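Local coordinates for phosphoribosylglycinamide synthetase (Anaerococcus prevotii, PDB 4DIM), which probably binds ATP together with a metal ion and uses it to drive a ligation reaction, as enzymes of the ATP-grasp superfamily do, at residues Cys107-Lys110 with Tyr111-Lys114; Val129-Asn132 with Glu133-Lys137; Ala163-Glu166 with Glu167-Ile170; Glu363-Lys366 with Phe367-Ser370. All coordinates share one frame; numbering follows the deposited sequence.

Contact 1: residues Cys107-Lys110 with Tyr111-Lys114; sequences CGDK and YKMK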
# COMPACT_ATOMS: atom_id res chain seq x y z
N CYS A 107 -7.49 0.90 11.65
CA CYS A 107 -6.50 1.32 10.65
C CYS A 107 -7.03 2.49 9.84
O CYS A 107 -6.31 3.45 9.59
CB CYS A 107 -6.17 0.15 9.73
SG CYS A 107 -5.18 -1.15 10.52
N GLY A 108 -8.28 2.38 9.44
CA GLY A 108 -8.98 3.37 8.63
C GLY A 108 -9.27 4.68 9.31
O GLY A 108 -9.43 5.69 8.63
N ASP A 109 -9.35 4.69 10.66
CA ASP A 109 -9.64 5.89 11.42
C ASP A 109 -8.43 6.33 12.20
O ASP A 109 -8.06 5.67 13.17
CB ASP A 109 -10.83 5.64 12.36
CG ASP A 109 -11.42 6.92 12.95
OD1 ASP A 109 -11.90 7.77 12.17
OD2 ASP A 109 -11.42 7.05 14.19
N LYS A 110 -7.79 7.42 11.76
CA LYS A 110 -6.61 8.01 12.42
C LYS A 110 -6.81 8.29 13.93
O LYS A 110 -5.86 8.12 14.68
CB LYS A 110 -6.18 9.33 11.73
CG LYS A 110 -5.27 9.16 10.50
CD LYS A 110 -4.10 10.16 10.50
CE LYS A 110 -3.01 9.81 9.51
NZ LYS A 110 -2.31 8.54 9.86
N TYR A 111 -8.00 8.72 14.38
CA TYR A 111 -8.24 8.99 15.80
C TYR A 111 -8.09 7.69 16.61
O TYR A 111 -7.45 7.70 17.65
CB TYR A 111 -9.64 9.56 16.11
CG TYR A 111 -10.16 10.76 15.34
CD1 TYR A 111 -10.15 12.03 15.91
CD2 TYR A 111 -10.94 10.59 14.20
CE1 TYR A 111 -10.84 13.10 15.33
CE2 TYR A 111 -11.61 11.65 13.59
CZ TYR A 111 -11.52 12.92 14.14
OH TYR A 111 -12.15 13.99 13.54
N LYS A 112 -8.73 6.61 16.13
CA LYS A 112 -8.72 5.28 16.75
C LYS A 112 -7.37 4.62 16.66
O LYS A 112 -6.99 3.88 17.57
CB LYS A 112 -9.74 4.34 16.08
CG LYS A 112 -11.22 4.58 16.39
CD LYS A 112 -12.10 3.51 15.68
CE LYS A 112 -13.52 3.98 15.34
NZ LYS A 112 -14.46 3.83 16.48
N MSE A 113 -6.65 4.84 15.54
CA MSE A 113 -5.30 4.30 15.33
C MSE A 113 -4.33 4.95 16.28
O MSE A 113 -3.55 4.27 16.93
CB MSE A 113 -4.83 4.54 13.88
CG MSE A 113 -3.68 3.63 13.44
SE MSE A 113 -2.65 4.21 11.88
CE MSE A 113 -2.03 5.96 12.52
N LYS A 114 -4.39 6.27 16.39
CA LYS A 114 -3.46 7.03 17.24
C LYS A 114 -3.76 6.82 18.73
O LYS A 114 -2.89 7.06 19.57
CB LYS A 114 -3.51 8.53 16.87
CG LYS A 114 -3.09 8.82 15.42
CD LYS A 114 -1.65 9.25 15.25
CE LYS A 114 -1.41 9.86 13.87
NZ LYS A 114 -0.26 9.23 13.14
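Asp109 meets both Tyr111 and Lys112 with its carboxylate, serving as the N-cap of helix 110-120 just where helix 101-108 has ended. Its CB lies 4.1 Å from Lys112 CB. CG is swung away from the residue's own amide (chi1 -167°) and comes to lie in the plane of the Tyr111 ring, at the edge and 3.9 Å from CD2; the carboxylate and ring planes are 32° apart. OD1 and OD2 each lie 3.6 Å from Tyr111 CD2. OD2 accepts a weak capping bond from Lys112 N (3.3 Å) and also touches the aliphatic CG of Lys112, whose ammonium group extends past it without forming an ion pair. Replacing Asp109 by an alanine would probably leave Lys112 N without its side-chain acceptor and open a gap beside the Tyr111 ring.

The helical bonds start here too: Met113 N donates to Asp109 O (2.9 Å) and Lys114 N to Lys110 O (2.9 Å). Lys110 and Lys114 run side by side with NZ atoms 3.9 Å apart, a like-charge approach that the salt bridge of Lys110 to Glu275 probably eases, while Lys114 binds Thr124. Lys112 leans back on Ile105 and Met106 of helix 101-108, whereas Tyr111, hydrogen-bonded to Tyr184, packs on His127 of strand 127-128 and Ile186 of strand 186-189.

Contact 2: residues Val129-Asn132 with Glu133-Lys137; sequences VVRN and ENELK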
# COMPACT_ATOMS: atom_id res chain seq x y z
N VAL A 129 -7.32 16.50 20.03
CA VAL A 129 -8.60 17.03 19.50
C VAL A 129 -9.05 18.22 20.40
O VAL A 129 -9.93 18.08 21.25
CB VAL A 129 -9.70 15.93 19.33
CG1 VAL A 129 -9.59 15.23 17.98
CG2 VAL A 129 -9.69 14.90 20.46
N VAL A 130 -8.39 19.37 20.22
CA VAL A 130 -8.61 20.64 20.94
C VAL A 130 -10.01 21.27 20.60
O VAL A 130 -10.49 21.15 19.48
CB VAL A 130 -7.44 21.63 20.63
CG1 VAL A 130 -7.20 21.81 19.13
CG2 VAL A 130 -7.64 22.99 21.28
N ARG A 131 -10.64 21.96 21.58
CA ARG A 131 -11.93 22.68 21.40
C ARG A 131 -11.84 24.19 21.80
O ARG A 131 -12.78 24.92 21.51
CB ARG A 131 -13.10 21.98 22.16
CG ARG A 131 -13.76 20.90 21.31
CD ARG A 131 -14.61 19.89 22.06
NE ARG A 131 -15.07 18.82 21.17
CZ ARG A 131 -15.89 17.82 21.51
NH1 ARG A 131 -16.37 17.74 22.75
NH2 ARG A 131 -16.24 16.90 20.61
N ASN A 132 -10.70 24.67 22.38
CA ASN A 132 -10.50 26.07 22.81
C ASN A 132 -9.00 26.44 22.98
O ASN A 132 -8.17 25.54 23.16
CB ASN A 132 -11.24 26.36 24.14
CG ASN A 132 -11.04 25.27 25.18
OD1 ASN A 132 -9.94 25.12 25.72
ND2 ASN A 132 -12.06 24.45 25.44
N GLU A 133 -8.67 27.75 23.03
CA GLU A 133 -7.29 28.26 23.20
C GLU A 133 -6.55 27.68 24.44
O GLU A 133 -5.33 27.54 24.42
CB GLU A 133 -7.28 29.81 23.29
CG GLU A 133 -7.60 30.52 21.98
CD GLU A 133 -6.57 31.53 21.47
OE1 GLU A 133 -6.76 32.03 20.34
OE2 GLU A 133 -5.60 31.82 22.21
N ASN A 134 -7.31 27.33 25.49
CA ASN A 134 -6.77 26.74 26.72
C ASN A 134 -6.42 25.28 26.51
O ASN A 134 -5.38 24.83 26.97
CB ASN A 134 -7.77 26.89 27.87
CG ASN A 134 -8.08 28.33 28.20
OD1 ASN A 134 -9.07 28.93 27.72
ND2 ASN A 134 -7.24 28.92 29.03
N GLU A 135 -7.30 24.53 25.80
CA GLU A 135 -7.04 23.12 25.48
C GLU A 135 -5.81 22.98 24.50
O GLU A 135 -5.13 21.96 24.53
CB GLU A 135 -8.29 22.42 24.89
CG GLU A 135 -9.30 21.87 25.88
CD GLU A 135 -10.54 21.28 25.21
OE1 GLU A 135 -10.39 20.48 24.26
OE2 GLU A 135 -11.67 21.65 25.63
N LEU A 136 -5.52 24.03 23.66
CA LEU A 136 -4.40 24.06 22.71
C LEU A 136 -3.08 23.98 23.45
O LEU A 136 -2.27 23.10 23.18
CB LEU A 136 -4.44 25.34 21.83
CG LEU A 136 -3.45 25.40 20.62
CD1 LEU A 136 -3.61 24.19 19.70
CD2 LEU A 136 -3.63 26.68 19.78
N LYS A 137 -2.89 24.87 24.43
CA LYS A 137 -1.68 24.93 25.26
C LYS A 137 -1.57 23.68 26.16
O LYS A 137 -0.46 23.17 26.37
CB LYS A 137 -1.68 26.22 26.08
CG LYS A 137 -1.61 27.50 25.23
CD LYS A 137 -2.39 28.67 25.84
CE LYS A 137 -2.52 29.83 24.88
NZ LYS A 137 -3.41 30.91 25.40
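A chi1 of 45° sets the Asn132 amide between its own backbone N and carbonyl carbon, folding it over the start of helix 133-141, while Glu135, with CG beside its backbone N (chi1 -84°) and an extended chain beyond, sends its carboxylate back to meet it. The result is an asparagine N-cap. Asn132 OD1 accepts from Glu135 N at 2.7 Å, the donor tilted 22° from the plane of the amide carbonyl. On the other branch of the amide, ND2 gives a weak bond to Glu135 OE2 (2.8 Å), the two side chains crossing at about a right angle with their flat groups perpendicular.

The second carboxylate oxygen is used as well: Glu135 OE1 takes a weak bond from Arg131 N at 3.1 Å. Glu135 thus reaches both the cap side chain and the backbone one residue before it, which probably restrains rotation of the Asn132 amide. The first regular helical bond runs from Leu136 N to Asn132 O. Beneath the polar cap Val130 and Leu136 share the apolar side, both resting on Phe173 of helix 166-179. Val130 CG2 sits 3.4 Å from Leu136 N and 4.0 Å from Leu136 CB.

Contact 3: residues Ala163-Glu166 with Glu167-Ile170; sequences AKKE and EEAI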
# COMPACT_ATOMS: atom_id res chain seq x y z
N ALA A 163 3.02 25.18 11.80
CA ALA A 163 3.34 26.15 12.83
C ALA A 163 4.70 25.88 13.47
O ALA A 163 4.82 25.01 14.35
CB ALA A 163 2.26 26.14 13.89
N LYS A 164 5.71 26.68 13.07
CA LYS A 164 7.09 26.60 13.59
C LYS A 164 7.15 27.11 15.04
O LYS A 164 7.79 26.47 15.89
CB LYS A 164 8.04 27.40 12.69
CG LYS A 164 8.13 26.91 11.23
CD LYS A 164 8.63 28.01 10.29
CE LYS A 164 8.55 27.59 8.84
NZ LYS A 164 9.12 28.63 7.94
N LYS A 165 6.45 28.25 15.33
CA LYS A 165 6.37 28.89 16.65
C LYS A 165 4.89 29.16 17.12
O LYS A 165 3.99 29.28 16.29
CB LYS A 165 7.18 30.23 16.65
CG LYS A 165 6.77 31.22 15.54
CD LYS A 165 7.03 32.69 15.92
CE LYS A 165 6.40 33.66 14.94
NZ LYS A 165 7.07 33.67 13.61
N GLU A 166 4.70 29.30 18.45
CA GLU A 166 3.42 29.57 19.16
C GLU A 166 2.50 30.62 18.50
O GLU A 166 1.28 30.50 18.57
CB GLU A 166 3.72 30.07 20.60
CG GLU A 166 2.58 29.91 21.59
CD GLU A 166 2.24 28.46 21.87
OE1 GLU A 166 1.12 28.04 21.49
OE2 GLU A 166 3.12 27.73 22.38
N GLU A 167 3.10 31.68 17.92
CA GLU A 167 2.34 32.77 17.29
C GLU A 167 1.71 32.30 15.97
O GLU A 167 0.67 32.84 15.59
CB GLU A 167 3.22 34.01 17.08
CG GLU A 167 3.43 34.81 18.36
CD GLU A 167 4.09 34.05 19.49
OE1 GLU A 167 5.02 33.25 19.22
OE2 GLU A 167 3.64 34.21 20.65
N GLU A 168 2.30 31.30 15.29
CA GLU A 168 1.73 30.71 14.07
C GLU A 168 0.64 29.64 14.45
O GLU A 168 -0.24 29.38 13.62
CB GLU A 168 2.84 30.09 13.18
CG GLU A 168 3.74 31.11 12.50
CD GLU A 168 4.96 30.54 11.78
OE1 GLU A 168 6.08 30.64 12.33
OE2 GLU A 168 4.79 30.03 10.64
N ALA A 169 0.70 29.06 15.70
CA ALA A 169 -0.24 28.04 16.22
C ALA A 169 -1.61 28.61 16.57
O ALA A 169 -2.62 27.99 16.24
CB ALA A 169 0.34 27.37 17.46
N ILE A 170 -1.66 29.75 17.29
CA ILE A 170 -2.94 30.41 17.62
C ILE A 170 -3.50 31.00 16.32
O ILE A 170 -4.69 30.85 16.05
CB ILE A 170 -2.83 31.45 18.76
CG1 ILE A 170 -1.96 32.70 18.38
CG2 ILE A 170 -2.30 30.78 20.03
CD1 ILE A 170 -2.76 33.96 17.78
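Lys165 O receives two backbone donors at the opening of helix 166-179: Glu168 N at 2.8 Å, standing above the plane of the carbonyl, and Ala169 N at 3.3 Å in a weak bond. Glu166 O is likewise shared, by a straight bond from Ile170 N (3.3 Å, 163° at the hydrogen) and a weak one from Ala169 N.

Outside this backbone turn Lys165 and Glu168 pair. The lysine chain, steered by its first torsion (chi1 54°), crosses the glutamate at about a right angle, with CG 3.3 Å from Glu168 OE1; the bend at the end of the lysine then returns NZ to the same oxygen at 3.4 Å, a weakly bonded salt bridge. Glu168 OE1 also lies 3.8 Å from Lys164 CB. A glutamine in place of Glu168 would probably leave the Lys165 ammonium without its opposite charge and freer to turn. On the inner side Ala163 CB packs on Ala169 CB.

Ala163 ends strand 161-163, an outer strand of the four-stranded antiparallel sheet, and bonds through its backbone to Val147. The helix that follows lies against helix 133-141, with Glu166 on Leu140 and Ile170 on Glu133.

Contact 4: residues Glu363-Lys366 with Phe367-Ser370; sequences EIKK and FENS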
# COMPACT_ATOMS: atom_id res chain seq x y z
N GLU A 363 -4.85 7.53 -25.11
CA GLU A 363 -4.32 8.86 -24.85
C GLU A 363 -3.18 8.80 -23.87
O GLU A 363 -3.26 8.13 -22.85
CB GLU A 363 -5.41 9.79 -24.30
CG GLU A 363 -5.00 11.25 -24.32
CD GLU A 363 -6.06 12.20 -23.80
OE1 GLU A 363 -6.58 11.96 -22.69
OE2 GLU A 363 -6.37 13.18 -24.51
N ILE A 364 -2.12 9.54 -24.21
CA ILE A 364 -0.92 9.73 -23.40
C ILE A 364 -1.10 11.11 -22.77
O ILE A 364 -1.09 12.11 -23.50
CB ILE A 364 0.37 9.63 -24.27
CG1 ILE A 364 0.39 8.32 -25.11
CG2 ILE A 364 1.63 9.77 -23.40
CD1 ILE A 364 0.11 7.00 -24.27
N LYS A 365 -1.36 11.15 -21.45
CA LYS A 365 -1.58 12.41 -20.74
C LYS A 365 -0.35 12.79 -19.93
O LYS A 365 0.07 12.00 -19.09
CB LYS A 365 -2.80 12.29 -19.80
CG LYS A 365 -4.15 12.53 -20.45
CD LYS A 365 -5.31 12.21 -19.51
CE LYS A 365 -5.50 13.18 -18.35
NZ LYS A 365 -5.68 12.48 -17.04
N LYS A 366 0.19 14.01 -20.15
CA LYS A 366 1.31 14.57 -19.37
C LYS A 366 1.03 14.27 -17.90
O LYS A 366 0.03 14.73 -17.34
CB LYS A 366 1.44 16.09 -19.63
CG LYS A 366 2.64 16.75 -18.96
CD LYS A 366 2.23 17.98 -18.14
CE LYS A 366 3.39 18.72 -17.52
NZ LYS A 366 4.11 19.59 -18.51
N PHE A 367 1.86 13.41 -17.31
CA PHE A 367 1.71 12.84 -15.97
C PHE A 367 1.33 13.83 -14.89
O PHE A 367 2.03 14.82 -14.63
CB PHE A 367 2.99 12.12 -15.54
CG PHE A 367 2.80 11.23 -14.34
CD1 PHE A 367 3.31 11.59 -13.11
CD2 PHE A 367 2.14 10.02 -14.46
CE1 PHE A 367 3.15 10.75 -12.01
CE2 PHE A 367 1.99 9.18 -13.36
CZ PHE A 367 2.49 9.55 -12.14
N GLU A 368 0.21 13.51 -14.23
CA GLU A 368 -0.39 14.25 -13.11
C GLU A 368 -0.85 13.25 -12.00
O GLU A 368 -0.63 13.55 -10.83
CB GLU A 368 -1.54 15.19 -13.58
CG GLU A 368 -2.43 14.69 -14.71
CD GLU A 368 -3.24 15.75 -15.45
OE1 GLU A 368 -3.80 16.66 -14.78
OE2 GLU A 368 -3.36 15.64 -16.69
N ASN A 369 -1.45 12.08 -12.36
CA ASN A 369 -1.86 11.06 -11.38
C ASN A 369 -1.44 9.66 -11.82
O ASN A 369 -1.02 9.45 -12.95
CB ASN A 369 -3.37 11.10 -11.12
CG ASN A 369 -4.23 10.69 -12.30
OD1 ASN A 369 -4.51 9.51 -12.50
ND2 ASN A 369 -4.73 11.66 -13.06
N SER A 370 -1.56 8.70 -10.91
CA SER A 370 -1.17 7.30 -11.09
C SER A 370 -1.80 6.59 -12.32
O SER A 370 -1.19 5.66 -12.86
CB SER A 370 -1.53 6.50 -9.84
OG SER A 370 -2.77 6.92 -9.30
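This is a surface contact in a loop, made by one long, loose salt bridge and the stems of its two side chains: Lys365 reaches forward to Glu368 just after strand 363-364 has ended. The two side chains approach obliquely. Lys365 CE lies 3.7 Å from Glu368 OE2, and NZ stands 3.9 Å from that oxygen, the long salt bridge. The lysine gets there by bending near its end (chi3 71°). Glu368 CG points back over the chain (chi1 36°) and the rest of the glutamate runs out extended. This course carries it past the backbone, with CG 3.6 Å from Lys366 O.

The stronger polar partner of Lys365 is Asp372, with which NZ forms a salt bridge, so Glu368 adds a second, looser negative charge. Asp372 also accepts from the backbone N of Glu368 and of Asn369, which ties the lysine to the main chain of the bend. Asn369 ND2 merely comes near Lys365 NZ, while its OD1 binds Asn371 N.

In the fold, the loop leads from an outer strand of the three-stranded antiparallel sheet, where 363-364 pairs with 336-343, towards strand 375-381 of the eight-stranded sheet. Between the outward-facing charged residues, Phe367 goes inward: its chi1 of -165° directs the ring to Val224 and Val226 of strand 223-230. There it meets the ring of Tyr218, their planes at about 80°.

Overall arrangement
Contacts 1, 2 and 3 follow one another along the chain within its ATP-grasp domain, whereas contact 4 is remote, its centre 32 to 43 Å from theirs. Contacts 1 and 2, with centres 21 Å apart, join where Tyr111 CE1 packs 3.6 Å from Val129 CG1. Contacts 2 and 3 are closer, 13 Å between centres, and touch through Leu136 CD2 and Ala169 O at 3.9 Å, as two helix starts beside one four-stranded antiparallel sheet. None of the four contacts is assigned to the active site; the unmodelled residues 155-159, shortly before contact 3, probably belong to the mobile glycine-rich loop that covers ATP in related enzymes.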